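Local coordinates for like-Sm ribonucleoprotein core (Methanococcus vannielii SB, PDB 5MKI), which probably binds RNA, and binds uridine monophosphate, as a seven-subunit ring of the Sm/LSm family, at residues A[32-37]-A[43-48]. Numbering follows the deposited sequence.
Sequences RLKAYD and ALENAK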
# COMPACT_ATOMS: atom_id res chain seq x y z
N ARG A 32 17.99 20.96 5.65
CA ARG A 32 17.25 22.12 6.15
C ARG A 32 15.83 22.11 5.59
O ARG A 32 15.63 22.19 4.37
CB ARG A 32 17.98 23.41 5.75
CG ARG A 32 17.34 24.72 6.22
CD ARG A 32 18.05 25.92 5.57
NE ARG A 32 17.61 27.20 6.10
CZ ARG A 32 18.06 27.73 7.24
NH1 ARG A 32 18.97 27.08 7.96
NH2 ARG A 32 17.61 28.89 7.66
N LEU A 33 14.84 22.05 6.48
CA LEU A 33 13.45 21.81 6.09
C LEU A 33 12.80 23.10 5.57
O LEU A 33 12.54 24.03 6.35
CB LEU A 33 12.67 21.24 7.27
CG LEU A 33 11.20 20.88 7.02
CD1 LEU A 33 11.08 19.58 6.24
CD2 LEU A 33 10.44 20.80 8.35
N LYS A 34 12.49 23.12 4.28
CA LYS A 34 11.86 24.26 3.61
C LYS A 34 10.35 24.12 3.44
O LYS A 34 9.67 25.12 3.22
CB LYS A 34 12.48 24.47 2.22
CG LYS A 34 13.99 24.53 2.21
CD LYS A 34 14.46 25.70 3.03
CE LYS A 34 13.98 27.03 2.43
NZ LYS A 34 14.39 28.20 3.26
N ALA A 35 9.82 22.90 3.52
CA ALA A 35 8.41 22.68 3.23
C ALA A 35 8.06 21.25 3.57
O ALA A 35 8.92 20.36 3.50
CB ALA A 35 8.08 22.97 1.76
N TYR A 36 6.80 21.03 3.96
CA TYR A 36 6.24 19.71 4.20
C TYR A 36 4.73 19.79 3.98
O TYR A 36 4.15 20.88 3.96
CB TYR A 36 6.54 19.21 5.62
CG TYR A 36 5.67 19.89 6.64
CD1 TYR A 36 5.93 21.20 7.02
CD2 TYR A 36 4.55 19.26 7.18
CE1 TYR A 36 5.12 21.84 7.93
CE2 TYR A 36 3.74 19.90 8.08
CZ TYR A 36 4.03 21.18 8.46
OH TYR A 36 3.22 21.82 9.36
N ASP A 37 4.11 18.62 3.82
CA ASP A 37 2.66 18.52 3.59
C ASP A 37 2.10 17.39 4.44
O ASP A 37 2.84 16.69 5.14
CB ASP A 37 2.32 18.34 2.09
CG ASP A 37 2.93 17.07 1.48
OD1 ASP A 37 3.22 16.10 2.21
OD2 ASP A 37 3.13 17.03 0.25
N ALA A 43 10.62 18.96 1.52
CA ALA A 43 11.67 19.55 0.70
C ALA A 43 12.84 19.92 1.62
O ALA A 43 12.67 20.72 2.54
CB ALA A 43 11.17 20.78 -0.05
N LEU A 44 14.00 19.31 1.39
CA LEU A 44 15.18 19.50 2.23
C LEU A 44 16.27 20.22 1.43
O LEU A 44 16.71 19.71 0.40
CB LEU A 44 15.72 18.17 2.74
CG LEU A 44 14.82 17.31 3.62
CD1 LEU A 44 15.44 15.93 3.80
CD2 LEU A 44 14.61 18.01 4.95
N GLU A 45 16.72 21.36 1.94
CA GLU A 45 17.74 22.17 1.29
C GLU A 45 19.13 21.80 1.81
O GLU A 45 19.31 21.57 3.01
CB GLU A 45 17.47 23.66 1.54
CG GLU A 45 18.33 24.59 0.72
CD GLU A 45 18.19 26.02 1.17
OE1 GLU A 45 18.72 26.36 2.25
OE2 GLU A 45 17.54 26.81 0.45
N ASN A 46 20.11 21.75 0.91
CA ASN A 46 21.49 21.41 1.27
C ASN A 46 21.53 20.11 2.08
O ASN A 46 21.99 20.06 3.23
CB ASN A 46 22.15 22.57 2.04
CG ASN A 46 22.42 23.77 1.14
OD1 ASN A 46 22.71 23.61 -0.05
ND2 ASN A 46 22.31 24.96 1.70
N ALA A 47 21.02 19.05 1.46
CA ALA A 47 20.76 17.80 2.15
C ALA A 47 21.92 16.83 2.02
O ALA A 47 22.69 16.87 1.05
CB ALA A 47 19.48 17.15 1.62
N LYS A 48 22.02 15.94 2.99
CA LYS A 48 23.11 14.97 3.07
C LYS A 48 22.53 13.60 3.39
O LYS A 48 21.70 13.46 4.29
CB LYS A 48 24.12 15.36 4.16
CG LYS A 48 24.72 16.76 3.99
CD LYS A 48 25.12 17.35 5.35
CE LYS A 48 25.85 18.68 5.21
NZ LYS A 48 25.41 19.71 6.22
O HOH W 1 17.08 28.36 3.31
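In the Sm1 part of the Sm fold, strands 28-36 and 42-44 form an antiparallel hairpin pairing Arg32 with Glu45 and Leu33 with Leu44; its turn carries His39 and Asn41, which bind UMP. Glu45 N bonds to Arg32 O at 2.8 Å. A beta bulge sets Lys34 and Ala35 against Ala43: Lys34 N reaches Ala43 O, while Ala43 N turns to Ala35 O. Leucines suit the inner face, where Leu33 CD1 meets Leu44 CD2 at 4.1 Å beside Val19. On the other face the small Ala35 and Ala43 meet, CB to CB at 4.2 Å, beside a neighbouring subunit whose Pro7 packs on Ala43. Farther along, Arg32 and Glu45 run side by side with CG anti to the backbone N (chi1 -179° and -170°), Arg32 CD 3.4 Å from Glu45 OE1. Lys34 crosses Glu45, its CG 3.6 Å from Glu45 CB; its NZ bonds to Asn16 OD1 and to a water that donates to Glu45 OE1 and accepts weakly from Arg32 NE. Replacing Lys34 by alanine would probably strip one side of Glu45 CB and leave Asn16 OD1 without its lysine partner. Lacking direct salt bridges, both cations probably offset the charge of Glu45 at longer range.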